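PDB 4WY5: esterase from Rhizomucor miehei, which probably hydrolyses carboxylic esters, as a carboxylesterase of the alpha/beta hydrolase fold. Local coordinates for residues P10-A15 with G289-F294; Y97-P102 with F294-V299; G163-A168 with A238-A243; E201-F206 with L213-L218; L255-E260 with R305-T310. All coordinates share one frame; numbering follows the deposited sequence.

Contact 1 of 5, residues P10-A15 with G289-F294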
# COMPACT_ATOMS: atom_id res chain seq x y z
N PRO A 10 -13.28 -12.97 -5.95
CA PRO A 10 -14.45 -13.85 -5.85
C PRO A 10 -15.23 -13.70 -4.54
O PRO A 10 -16.46 -13.80 -4.58
CB PRO A 10 -13.84 -15.26 -5.95
CG PRO A 10 -12.62 -15.07 -6.80
CD PRO A 10 -12.10 -13.68 -6.50
N VAL A 11 -14.55 -13.46 -3.42
CA VAL A 11 -15.25 -13.25 -2.15
C VAL A 11 -16.17 -12.03 -2.21
O VAL A 11 -17.27 -12.07 -1.65
CB VAL A 11 -14.24 -13.10 -0.98
CG1 VAL A 11 -14.88 -12.40 0.22
CG2 VAL A 11 -13.68 -14.46 -0.57
N TYR A 12 -15.75 -10.97 -2.89
CA TYR A 12 -16.57 -9.74 -2.99
C TYR A 12 -17.70 -9.97 -3.97
O TYR A 12 -18.82 -9.46 -3.78
CB TYR A 12 -15.72 -8.54 -3.44
CG TYR A 12 -14.56 -8.27 -2.51
CD1 TYR A 12 -14.70 -8.40 -1.13
CD2 TYR A 12 -13.31 -7.96 -3.02
CE1 TYR A 12 -13.64 -8.19 -0.27
CE2 TYR A 12 -12.23 -7.75 -2.17
CZ TYR A 12 -12.39 -7.86 -0.80
OH TYR A 12 -11.32 -7.66 0.04
N ALA A 13 -17.43 -10.74 -5.02
CA ALA A 13 -18.47 -11.06 -5.99
C ALA A 13 -19.55 -11.94 -5.36
O ALA A 13 -20.75 -11.73 -5.60
CB ALA A 13 -17.88 -11.74 -7.23
N ALA A 14 -19.14 -12.91 -4.55
CA ALA A 14 -20.09 -13.79 -3.88
C ALA A 14 -20.96 -13.02 -2.88
O ALA A 14 -22.17 -13.27 -2.77
CB ALA A 14 -19.37 -14.91 -3.18
N ALA A 15 -20.34 -12.07 -2.17
CA ALA A 15 -21.08 -11.29 -1.17
C ALA A 15 -22.13 -10.37 -1.79
O ALA A 15 -23.22 -10.21 -1.23
CB ALA A 15 -20.10 -10.48 -0.33
N GLY A 289 -8.65 -4.81 -7.22
CA GLY A 289 -9.54 -5.95 -7.01
C GLY A 289 -10.58 -5.79 -5.90
O GLY A 289 -11.35 -6.72 -5.64
N ALA A 290 -10.58 -4.64 -5.23
CA ALA A 290 -11.43 -4.46 -4.04
C ALA A 290 -12.66 -3.59 -4.30
O ALA A 290 -12.70 -2.81 -5.25
CB ALA A 290 -10.63 -3.88 -2.88
N VAL A 291 -13.66 -3.74 -3.44
CA VAL A 291 -14.90 -2.98 -3.53
C VAL A 291 -15.03 -2.17 -2.24
O VAL A 291 -14.29 -2.41 -1.27
CB VAL A 291 -16.12 -3.89 -3.71
CG1 VAL A 291 -16.01 -4.70 -4.99
CG2 VAL A 291 -16.24 -4.83 -2.53
N HIS A 292 -15.97 -1.23 -2.21
CA HIS A 292 -16.22 -0.42 -1.01
C HIS A 292 -16.57 -1.27 0.22
O HIS A 292 -17.26 -2.28 0.12
CB HIS A 292 -17.36 0.59 -1.29
CG HIS A 292 -17.58 1.57 -0.18
ND1 HIS A 292 -16.81 2.70 -0.02
CD2 HIS A 292 -18.47 1.57 0.84
CE1 HIS A 292 -17.23 3.37 1.04
NE2 HIS A 292 -18.23 2.71 1.58
N GLY A 293 -16.06 -0.86 1.39
CA GLY A 293 -16.36 -1.49 2.67
C GLY A 293 -15.59 -2.76 3.04
O GLY A 293 -15.89 -3.39 4.07
N PHE A 294 -14.54 -3.10 2.28
CA PHE A 294 -13.97 -4.45 2.37
C PHE A 294 -13.33 -4.77 3.71
O PHE A 294 -13.15 -5.93 4.05
CB PHE A 294 -12.96 -4.71 1.23
CG PHE A 294 -11.68 -3.90 1.32
CD1 PHE A 294 -10.54 -4.43 1.96
CD2 PHE A 294 -11.58 -2.65 0.71
CE1 PHE A 294 -9.33 -3.68 2.01
CE2 PHE A 294 -10.40 -1.90 0.76
CZ PHE A 294 -9.26 -2.42 1.41
O HOH W 1 -11.56 -7.84 2.62

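Contact 2 of 5, residues Y97-P102 with F294-V299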
# COMPACT_ATOMS: atom_id res chain seq x y z
N TYR A 97 -19.99 -4.42 17.61
CA TYR A 97 -20.18 -5.81 17.18
C TYR A 97 -19.95 -5.97 15.70
O TYR A 97 -19.43 -6.99 15.28
CB TYR A 97 -21.58 -6.32 17.56
CG TYR A 97 -21.86 -6.25 19.04
CD1 TYR A 97 -21.29 -7.18 19.92
CD2 TYR A 97 -22.67 -5.25 19.56
CE1 TYR A 97 -21.54 -7.12 21.28
CE2 TYR A 97 -22.92 -5.18 20.93
CZ TYR A 97 -22.35 -6.12 21.78
OH TYR A 97 -22.59 -6.06 23.13
N THR A 98 -20.33 -4.97 14.91
CA THR A 98 -20.17 -5.04 13.45
C THR A 98 -18.69 -4.91 13.04
O THR A 98 -18.27 -5.48 12.03
CB THR A 98 -21.02 -3.96 12.71
OG1 THR A 98 -20.60 -2.65 13.11
CG2 THR A 98 -22.51 -4.12 13.03
N HIS A 99 -17.90 -4.18 13.82
CA HIS A 99 -16.51 -3.91 13.44
C HIS A 99 -15.50 -4.67 14.31
O HIS A 99 -14.32 -4.28 14.40
CB HIS A 99 -16.23 -2.40 13.51
CG HIS A 99 -16.80 -1.64 12.35
ND1 HIS A 99 -18.15 -1.47 12.16
CD2 HIS A 99 -16.19 -1.01 11.31
CE1 HIS A 99 -18.36 -0.77 11.05
NE2 HIS A 99 -17.18 -0.48 10.52
N ILE A 100 -15.94 -5.78 14.89
CA ILE A 100 -15.15 -6.45 15.90
C ILE A 100 -13.84 -7.05 15.34
O ILE A 100 -12.84 -7.15 16.06
CB ILE A 100 -16.00 -7.55 16.62
CG1 ILE A 100 -15.27 -8.05 17.88
CG2 ILE A 100 -16.33 -8.72 15.70
CD1 ILE A 100 -16.01 -9.13 18.64
N LYS A 101 -13.83 -7.43 14.07
CA LYS A 101 -12.64 -8.08 13.50
C LYS A 101 -11.49 -7.07 13.22
O LYS A 101 -10.37 -7.28 13.72
CB LYS A 101 -13.02 -8.88 12.24
CG LYS A 101 -11.85 -9.49 11.48
CD LYS A 101 -11.17 -10.59 12.28
CE LYS A 101 -10.09 -11.33 11.46
NZ LYS A 101 -9.29 -12.26 12.33
N PRO A 102 -11.73 -5.97 12.47
CA PRO A 102 -10.59 -5.04 12.31
C PRO A 102 -10.12 -4.35 13.60
O PRO A 102 -8.92 -4.07 13.72
CB PRO A 102 -11.11 -4.00 11.32
CG PRO A 102 -12.61 -4.09 11.41
CD PRO A 102 -12.90 -5.55 11.69
N PHE A 294 -14.54 -3.10 2.28
CA PHE A 294 -13.97 -4.45 2.37
C PHE A 294 -13.33 -4.77 3.71
O PHE A 294 -13.15 -5.93 4.05
CB PHE A 294 -12.96 -4.71 1.23
CG PHE A 294 -11.68 -3.90 1.32
CD1 PHE A 294 -10.54 -4.43 1.96
CD2 PHE A 294 -11.58 -2.65 0.71
CE1 PHE A 294 -9.33 -3.68 2.01
CE2 PHE A 294 -10.40 -1.90 0.76
CZ PHE A 294 -9.26 -2.42 1.41
N ILE A 295 -13.04 -3.76 4.52
CA ILE A 295 -12.36 -4.03 5.78
C ILE A 295 -13.26 -4.79 6.76
O ILE A 295 -12.73 -5.47 7.65
CB ILE A 295 -11.83 -2.71 6.44
CG1 ILE A 295 -10.56 -2.97 7.25
CG2 ILE A 295 -12.86 -2.08 7.35
CD1 ILE A 295 -9.35 -3.34 6.39
N THR A 296 -14.58 -4.74 6.57
CA THR A 296 -15.51 -5.48 7.46
C THR A 296 -16.04 -6.80 6.88
O THR A 296 -16.96 -7.38 7.43
CB THR A 296 -16.74 -4.63 7.87
OG1 THR A 296 -17.27 -3.96 6.72
CG2 THR A 296 -16.39 -3.60 8.95
N VAL A 297 -15.46 -7.27 5.78
CA VAL A 297 -15.82 -8.56 5.19
C VAL A 297 -15.11 -9.72 5.89
O VAL A 297 -13.87 -9.78 5.93
CB VAL A 297 -15.51 -8.59 3.66
CG1 VAL A 297 -15.60 -10.01 3.09
CG2 VAL A 297 -16.46 -7.65 2.94
N PRO A 298 -15.90 -10.65 6.46
CA PRO A 298 -15.44 -11.72 7.37
C PRO A 298 -14.44 -12.71 6.77
O PRO A 298 -13.51 -13.15 7.45
CB PRO A 298 -16.74 -12.45 7.74
CG PRO A 298 -17.87 -11.48 7.38
CD PRO A 298 -17.36 -10.70 6.22
N VAL A 299 -14.65 -13.08 5.51
CA VAL A 299 -13.76 -14.03 4.87
C VAL A 299 -12.51 -13.33 4.36
O VAL A 299 -12.59 -12.46 3.48
CB VAL A 299 -14.46 -14.76 3.71
CG1 VAL A 299 -13.51 -15.79 3.09
CG2 VAL A 299 -15.72 -15.45 4.21

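Contact 3 of 5, residues G163-A168 with A238-A243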
# COMPACT_ATOMS: atom_id res chain seq x y z
N GLY A 163 -16.60 6.62 8.88
CA GLY A 163 -15.64 6.85 9.94
C GLY A 163 -14.38 7.53 9.42
O GLY A 163 -13.70 8.27 10.15
N ALA A 164 -14.05 7.27 8.15
CA ALA A 164 -12.91 7.93 7.52
C ALA A 164 -13.22 9.41 7.30
O ALA A 164 -12.37 10.28 7.51
CB ALA A 164 -12.56 7.25 6.22
N THR A 165 -14.45 9.70 6.90
CA THR A 165 -14.89 11.09 6.77
C THR A 165 -14.79 11.81 8.14
O THR A 165 -14.24 12.91 8.23
CB THR A 165 -16.33 11.15 6.17
OG1 THR A 165 -16.30 10.75 4.78
CG2 THR A 165 -16.91 12.55 6.25
N LEU A 166 -15.25 11.16 9.21
CA LEU A 166 -15.15 11.77 10.55
C LEU A 166 -13.69 11.96 11.02
O LEU A 166 -13.38 12.98 11.66
CB LEU A 166 -15.91 10.92 11.57
CG LEU A 166 -17.44 10.98 11.45
CD1 LEU A 166 -18.09 9.89 12.33
CD2 LEU A 166 -18.01 12.38 11.77
N SER A 167 -12.81 11.00 10.74
CA SER A 167 -11.39 11.18 11.09
C SER A 167 -10.83 12.45 10.46
O SER A 167 -10.10 13.22 11.10
CB SER A 167 -10.55 9.99 10.65
OG SER A 167 -10.95 8.80 11.31
N ALA A 168 -11.17 12.67 9.20
CA ALA A 168 -10.63 13.81 8.47
C ALA A 168 -11.20 15.16 8.96
O ALA A 168 -10.46 16.14 9.10
CB ALA A 168 -10.88 13.63 6.98
N ALA A 238 -18.65 19.18 6.57
CA ALA A 238 -19.67 18.26 6.08
C ALA A 238 -19.20 17.58 4.79
O ALA A 238 -19.26 16.35 4.66
CB ALA A 238 -20.98 18.99 5.82
N THR A 239 -18.73 18.40 3.85
CA THR A 239 -18.26 17.88 2.58
C THR A 239 -16.82 18.36 2.36
O THR A 239 -16.58 19.45 1.83
CB THR A 239 -19.18 18.31 1.40
OG1 THR A 239 -19.34 19.74 1.40
CG2 THR A 239 -20.57 17.65 1.52
N LEU A 240 -15.88 17.50 2.77
CA LEU A 240 -14.44 17.72 2.74
C LEU A 240 -13.89 18.30 1.42
O LEU A 240 -12.89 19.01 1.40
CB LEU A 240 -13.72 16.39 3.03
CG LEU A 240 -13.35 15.86 4.43
CD1 LEU A 240 -13.28 16.95 5.48
CD2 LEU A 240 -14.24 14.71 4.89
N GLU A 241 -14.54 17.98 0.31
CA GLU A 241 -14.10 18.46 -1.00
C GLU A 241 -14.01 20.00 -1.08
O GLU A 241 -13.23 20.54 -1.87
CB GLU A 241 -15.05 17.92 -2.06
CG GLU A 241 -14.74 18.28 -3.48
CD GLU A 241 -15.96 18.04 -4.33
OE1 GLU A 241 -17.08 18.21 -3.80
OE2 GLU A 241 -15.80 17.67 -5.52
N LEU A 242 -14.76 20.69 -0.22
CA LEU A 242 -14.79 22.16 -0.22
C LEU A 242 -13.60 22.81 0.47
O LEU A 242 -13.43 24.04 0.40
CB LEU A 242 -16.08 22.66 0.44
CG LEU A 242 -17.39 22.32 -0.28
CD1 LEU A 242 -18.63 22.87 0.46
CD2 LEU A 242 -17.33 22.82 -1.72
N ALA A 243 -12.77 22.02 1.14
CA ALA A 243 -11.68 22.56 1.95
C ALA A 243 -10.70 23.39 1.11
O ALA A 243 -10.33 23.00 0.00
CB ALA A 243 -10.95 21.44 2.67

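Contact 4 of 5, residues E201-F206 with L213-L218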
# COMPACT_ATOMS: atom_id res chain seq x y z
N GLU A 201 -15.91 10.10 -12.58
CA GLU A 201 -16.12 8.97 -13.49
C GLU A 201 -16.47 7.68 -12.73
O GLU A 201 -17.27 6.87 -13.22
CB GLU A 201 -14.85 8.74 -14.34
CG GLU A 201 -14.91 7.56 -15.33
CD GLU A 201 -13.61 7.36 -16.14
OE1 GLU A 201 -12.51 7.69 -15.62
OE2 GLU A 201 -13.68 6.86 -17.28
N SER A 202 -15.91 7.49 -11.53
CA SER A 202 -16.18 6.25 -10.80
C SER A 202 -17.63 6.15 -10.31
O SER A 202 -18.15 5.04 -10.13
CB SER A 202 -15.21 6.08 -9.62
OG SER A 202 -15.14 7.22 -8.81
N TYR A 203 -18.30 7.28 -10.13
CA TYR A 203 -19.73 7.31 -9.79
C TYR A 203 -20.55 6.63 -10.88
O TYR A 203 -21.39 5.76 -10.63
CB TYR A 203 -20.19 8.75 -9.56
CG TYR A 203 -21.65 8.96 -9.17
CD1 TYR A 203 -22.62 9.30 -10.13
CD2 TYR A 203 -22.06 8.89 -7.84
CE1 TYR A 203 -23.95 9.52 -9.77
CE2 TYR A 203 -23.39 9.11 -7.47
CZ TYR A 203 -24.33 9.43 -8.44
OH TYR A 203 -25.65 9.64 -8.08
N LYS A 204 -20.23 7.00 -12.12
CA LYS A 204 -20.90 6.45 -13.28
C LYS A 204 -20.59 4.96 -13.46
O LYS A 204 -21.51 4.16 -13.66
CB LYS A 204 -20.48 7.26 -14.52
CG LYS A 204 -20.97 6.74 -15.85
CD LYS A 204 -20.44 7.62 -17.00
CE LYS A 204 -19.03 7.21 -17.45
NZ LYS A 204 -18.57 7.91 -18.70
N LEU A 205 -19.32 4.58 -13.38
CA LEU A 205 -18.92 3.18 -13.62
C LEU A 205 -19.46 2.15 -12.62
O LEU A 205 -19.77 1.03 -13.02
CB LEU A 205 -17.39 3.03 -13.65
CG LEU A 205 -16.49 3.68 -14.72
CD1 LEU A 205 -17.12 4.80 -15.53
CD2 LEU A 205 -15.15 4.12 -14.12
N PHE A 206 -19.58 2.52 -11.35
CA PHE A 206 -19.90 1.54 -10.29
C PHE A 206 -21.18 1.89 -9.50
O PHE A 206 -21.45 1.28 -8.46
CB PHE A 206 -18.71 1.40 -9.33
CG PHE A 206 -17.38 1.18 -10.03
CD1 PHE A 206 -17.11 -0.03 -10.68
CD2 PHE A 206 -16.43 2.19 -10.07
CE1 PHE A 206 -15.90 -0.23 -11.35
CE2 PHE A 206 -15.21 2.01 -10.74
CZ PHE A 206 -14.95 0.79 -11.39
N LEU A 213 -22.02 -0.66 -3.06
CA LEU A 213 -22.54 0.68 -2.70
C LEU A 213 -23.04 1.47 -3.93
O LEU A 213 -22.24 2.01 -4.70
CB LEU A 213 -21.46 1.48 -1.96
CG LEU A 213 -21.71 2.98 -1.75
CD1 LEU A 213 -22.86 3.24 -0.81
CD2 LEU A 213 -20.45 3.70 -1.28
N SER A 214 -24.36 1.58 -4.08
CA SER A 214 -24.98 2.22 -5.25
C SER A 214 -25.21 3.74 -5.13
O SER A 214 -25.20 4.31 -4.04
CB SER A 214 -26.33 1.55 -5.54
OG SER A 214 -27.31 2.01 -4.62
N ALA A 215 -25.42 4.39 -6.27
CA ALA A 215 -25.79 5.80 -6.26
C ALA A 215 -27.10 6.03 -5.47
O ALA A 215 -27.28 7.07 -4.83
CB ALA A 215 -25.94 6.32 -7.68
N GLU A 216 -27.97 5.03 -5.49
CA GLU A 216 -29.23 5.03 -4.74
C GLU A 216 -29.02 4.92 -3.23
O GLU A 216 -29.70 5.59 -2.44
CB GLU A 216 -30.13 3.88 -5.23
CG GLU A 216 -31.61 4.01 -4.91
CD GLU A 216 -32.31 2.65 -4.79
OE1 GLU A 216 -31.68 1.68 -4.28
OE2 GLU A 216 -33.49 2.54 -5.22
N ASP A 217 -28.07 4.06 -2.82
CA ASP A 217 -27.72 3.93 -1.41
C ASP A 217 -27.18 5.26 -0.89
O ASP A 217 -27.56 5.73 0.20
CB ASP A 217 -26.68 2.82 -1.20
CG ASP A 217 -27.24 1.41 -1.44
OD1 ASP A 217 -28.46 1.20 -1.27
OD2 ASP A 217 -26.45 0.51 -1.80
N LEU A 218 -26.31 5.89 -1.68
CA LEU A 218 -25.68 7.15 -1.30
C LEU A 218 -26.67 8.27 -1.02
O LEU A 218 -26.48 9.06 -0.10
CB LEU A 218 -24.72 7.63 -2.40
CG LEU A 218 -23.22 7.37 -2.31
CD1 LEU A 218 -22.50 8.10 -3.44
CD2 LEU A 218 -22.65 7.76 -0.95
O HOH W 2 -26.01 9.29 -5.36

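Contact 5 of 5, residues L255-E260 with R305-T310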
# COMPACT_ATOMS: atom_id res chain seq x y z
N LEU A 255 -2.50 8.80 5.94
CA LEU A 255 -2.43 7.55 5.16
C LEU A 255 -3.81 7.32 4.58
O LEU A 255 -4.79 7.24 5.32
CB LEU A 255 -1.97 6.37 6.03
CG LEU A 255 -1.99 4.96 5.41
CD1 LEU A 255 -1.04 4.80 4.18
CD2 LEU A 255 -1.72 3.89 6.46
N LEU A 256 -3.92 7.26 3.25
CA LEU A 256 -5.24 7.11 2.63
C LEU A 256 -5.34 5.88 1.72
O LEU A 256 -4.46 5.63 0.90
CB LEU A 256 -5.60 8.38 1.86
CG LEU A 256 -7.02 8.56 1.33
CD1 LEU A 256 -7.29 10.04 1.20
CD2 LEU A 256 -7.18 7.94 -0.05
N PHE A 257 -6.42 5.10 1.90
CA PHE A 257 -6.71 3.95 1.04
C PHE A 257 -7.94 4.25 0.21
O PHE A 257 -8.92 4.82 0.72
CB PHE A 257 -6.97 2.67 1.83
CG PHE A 257 -5.77 2.17 2.62
CD1 PHE A 257 -4.90 1.23 2.07
CD2 PHE A 257 -5.53 2.65 3.90
CE1 PHE A 257 -3.81 0.75 2.79
CE2 PHE A 257 -4.43 2.18 4.63
CZ PHE A 257 -3.57 1.23 4.08
N THR A 258 -7.89 3.81 -1.05
CA THR A 258 -9.01 3.93 -1.96
C THR A 258 -9.29 2.54 -2.55
O THR A 258 -8.38 1.71 -2.63
CB THR A 258 -8.70 4.98 -3.04
OG1 THR A 258 -9.65 6.05 -2.96
CG2 THR A 258 -8.65 4.39 -4.41
N ALA A 259 -10.54 2.25 -2.93
CA ALA A 259 -10.86 0.95 -3.52
C ALA A 259 -11.12 1.06 -5.03
O ALA A 259 -11.79 1.98 -5.48
CB ALA A 259 -12.08 0.33 -2.82
N GLU A 260 -10.57 0.12 -5.81
CA GLU A 260 -10.64 0.21 -7.28
C GLU A 260 -12.07 0.26 -7.83
O GLU A 260 -12.37 1.06 -8.70
CB GLU A 260 -9.88 -0.95 -7.95
CG GLU A 260 -9.93 -0.85 -9.50
CD GLU A 260 -9.14 -1.94 -10.22
OE1 GLU A 260 -9.27 -3.12 -9.82
OE2 GLU A 260 -8.42 -1.61 -11.20
N ARG A 305 -5.66 -8.67 4.33
CA ARG A 305 -4.40 -8.89 5.05
C ARG A 305 -3.36 -7.76 4.78
O ARG A 305 -2.76 -7.22 5.70
CB ARG A 305 -3.84 -10.27 4.66
CG ARG A 305 -2.64 -10.77 5.45
CD ARG A 305 -2.28 -12.24 5.12
NE ARG A 305 -2.04 -12.49 3.69
CZ ARG A 305 -2.87 -13.14 2.87
NH1 ARG A 305 -4.01 -13.66 3.33
NH2 ARG A 305 -2.55 -13.30 1.59
N PHE A 306 -3.19 -7.38 3.51
CA PHE A 306 -2.29 -6.28 3.14
C PHE A 306 -2.67 -5.00 3.89
O PHE A 306 -1.83 -4.34 4.48
CB PHE A 306 -2.33 -6.05 1.62
CG PHE A 306 -1.72 -4.73 1.17
CD1 PHE A 306 -0.35 -4.61 0.91
CD2 PHE A 306 -2.52 -3.60 1.01
CE1 PHE A 306 0.22 -3.39 0.51
CE2 PHE A 306 -1.97 -2.38 0.61
CZ PHE A 306 -0.60 -2.27 0.36
N THR A 307 -3.96 -4.69 3.93
CA THR A 307 -4.38 -3.39 4.45
C THR A 307 -4.18 -3.34 5.96
O THR A 307 -3.68 -2.33 6.48
CB THR A 307 -5.84 -3.08 4.08
OG1 THR A 307 -6.00 -3.18 2.66
CG2 THR A 307 -6.23 -1.69 4.55
N ILE A 308 -4.51 -4.42 6.66
CA ILE A 308 -4.24 -4.47 8.11
C ILE A 308 -2.73 -4.33 8.42
O ILE A 308 -2.33 -3.45 9.17
CB ILE A 308 -4.78 -5.77 8.75
CG1 ILE A 308 -6.31 -5.76 8.77
CG2 ILE A 308 -4.26 -5.92 10.18
CD1 ILE A 308 -6.91 -4.61 9.60
N ASN A 309 -1.90 -5.17 7.79
CA ASN A 309 -0.45 -5.10 8.03
C ASN A 309 0.17 -3.74 7.69
O ASN A 309 1.09 -3.28 8.38
CB ASN A 309 0.29 -6.18 7.23
CG ASN A 309 0.01 -7.58 7.74
OD1 ASN A 309 -0.56 -7.76 8.81
ND2 ASN A 309 0.48 -8.60 7.00
N THR A 310 -0.32 -3.10 6.63
CA THR A 310 0.24 -1.84 6.15
C THR A 310 -0.11 -0.67 7.09
O THR A 310 0.73 0.20 7.34
CB THR A 310 -0.26 -1.56 4.70
OG1 THR A 310 0.18 -2.63 3.84
CG2 THR A 310 0.29 -0.24 4.18

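Contact 1 of 5, residues P10-A15 with G289-F294
Tyr12 reaches from the N-terminal helix 10-19 into the loop 289-294, and almost every atom of its side chain finds something there. Its CB lies 3.9 Å from Val291 CG2, and the same methyl sits 3.8 Å from Tyr12 CG, the two side chains sliding past each other in opposite directions. With CG anti to the carbonyl carbon (chi1 -58°), the ring is carried toward the loop. At one edge, near the ring plane, Tyr12 CD2 meets Gly289 O at 3.5 Å. Tyr12 CE2 also comes within 3.9 Å of Ala290 CA. Gly289 suits its corner because its backbone angles would jam a CB against the preceding carbonyl.

The loop carries His292, which with Ser161 and Asp262 has the geometry of the Ser-His-Asp triad of this fold. His292 sits within a type II turn from Val291 to Phe294, whose next residue, Gly293, takes a positive phi. At the far end of the ring, Tyr12 CZ packs at 3.8 Å on Phe294 CB. A tyrosine is apt here because its long, flat body is apolar but its tip is not: Tyr12 OH hydrogen-bonds Thr301 OG1 and a water 2.6 Å away, which donates to Phe294 O at 2.9 Å.

Contact 2 of 5, residues Y97-P102 with F294-V299
The two segments come closest, CA to CA, at His99 and Thr296 (6.3 Å), where the start of helix 100-110 faces the loop that follows the short 3-10 segment 294-295, and no hydrogen bond crosses between them. Thr296 lays its methyl over one face of the His99 ring: CG2 is 3.7 Å from the ring centroid and 21° off the normal, a CH-pi contact displaced toward the rim, so that His99 CD2 is its nearest atom at 3.5 Å. The torsion of Thr296 (chi1 45°) sets OG1 between the backbone N and the carbonyl carbon, where it bonds to Gly293 O, and turns the methyl to the histidine. A threonine fits because one branch is polar and the other greasy.

The imidazole is gripped at both nitrogens. ND1 shares a hydrogen bond of 2.9 Å with Thr98 OG1, which lies at the ring edge, in its plane, and NE2 bonds Asp160 OD1. Farther along, Pro102 CB packs 4.2 Å from Ile295 CG1, a rigid ring against a branched chain in the buried part of the contact. Asp160 directly precedes Ser161 of the probable nucleophile elbow; the two bonds fix the rotation of the imidazole, and the nearby carboxylate would probably stabilise any positive charge on it.

Contact 3 of 5, residues G163-A168 with A238-A243
Leu240 CD2 meets Thr165 CG2 at 3.7 Å, the closest side-chain approach between 163-168, on helix 162-176, and 238-243. The same methyl lies 3.8 Å from Thr165 O and 4.1 Å from Ala168 CB, so one leucine branch rests on two residues that follow each other by about a turn along the helix. Thr165 offers this methyl because its CG2 stands anti to the backbone N, while OG1 turns off to bond Ala192 O. Ala168, with nothing beyond CB, lets the leucine come close, and Tyr271 of helix 265-277 touches both of them.

The other residues of 238-243 are more loosely related to the helix. Ala238 and Thr239 direct their CB away from it, and the partly exposed Glu241 swings its carboxylate to Tyr200 OH and Val195 N. On the helix, Ser167 OG and Ser167 N both bond Gly163 O, from opposite faces of the carbonyl plane. Gly163, the last residue of the GxSxG pattern of the probable nucleophile elbow, already lies in the first turn of helix 162-176. Between the segments the contact is van der Waals packing without a hydrogen bond, so it is weakly directional, while the Thr165 hydroxyl is satisfied by Ala192 O, outside both segments.

Contact 4 of 5, residues E201-F206 with L213-L218
Tyr203 packs against Ala215 and Leu218, the apolar part of the contact. Its ring runs from helix 201-206 to the beginning of helix 215-225, where Ala215 CB lies 3.6 Å from Tyr203 CZ and 3.4 Å from Tyr203 OH. Leu218 CD1 approaches the ring edge near its plane, 4.2 Å from Tyr203 CE2. The ring gets there because CG points opposite the backbone N (chi1 -179°), which turns the ring toward the second helix; the small alanine admits the phenol close to the helix backbone.

One water bridges the segments: it is hydrogen-bonded to Tyr203 OH (2.8 Å) and donates to Ala215 O (2.6 Å), joining the phenol to the first turn of the second helix.

The two short consecutive helices lie at the surface of the alpha/beta hydrolase fold, and the second opens with a capping box. Ser214, the N-cap, accepts from Asp217 N at 2.8 Å through OG, while Ser214 N reaches Asp217 OD2 at 3.3 Å along a nearly straight path (174°), from above the carboxylate plane. Serine and aspartate, with short polar side chains, suit these places, since each can fold back onto the other's amide.

Backbone bonding between Ala215 and Gly207 also ties the second helix to the connecting loop. Leu213 touches His292 of the probable Ser-His-Asp triad, which places this surface pair beside the presumed active site.

Contact 5 of 5, residues L255-E260 with R305-T310
The ring of Phe257 bears the CG2 methyl of Thr307 on one face, over its centre, 3.9 Å from the centroid and 13° off the normal: a CH-pi contact. At its edge, near its plane, lie Phe306 CE2, 4.2 Å from Phe257 CE1, and Thr310 CG2, 4.1 Å from Phe257 CZ. The ring of Phe306 in turn carries the hydroxyl of Thr310 over one face. Phe306, Thr307 and Thr310 all meet Phe257 from helix 302-319; strand 255-259 and helical segment 305-310 run nearly antiparallel (172°), their axes 11.3 Å apart at closest approach.

Both threonines place CG2 anti to the backbone N, which sends the methyls to the ring and leaves the hydroxyls for the helix. Thr310 OG1 donates to Phe306 O at 2.7 Å, from above the carbonyl plane (41° out of it), and Thr307 OG1 bonds Gln303 O. Phe257 projects from the central sheet toward helix 302-319, which packs on that face, as helices do in this fold; the ring also touches Val285 of the neighbouring strand. The same helix also meets the second subunit: Asn309 ND2 bonds Asp317 of that subunit, and Thr310 packs on Thr310 of it.

Because helical carbonyls absorb their hydroxyls, the threonines can act as apolar residues toward the ring.

How the contacts relate
Contacts 1, 2 and 5 meet around the loop after strand 290-291 and helix 302-319: contacts 1 and 2 share Phe294, their centres about 13 Å apart, and Phe294 and Ile295 pack on Thr307 of contact 5. Contact 4 touches contact 1 through Leu213 and His292, and contact 5 through Phe206 and Glu260. Contact 3 touches none of the others; its centre is about 24 Å from that of contact 1. Along the chain, contacts 3 and 4 are nested within the loops closed by contacts 1 and 2, while contact 5 crosses both. Contacts 1 and 4 meet at His292 of the probable triad, while contact 3 includes Gly163 of the probable nucleophile elbow, on the helix that follows Ser161.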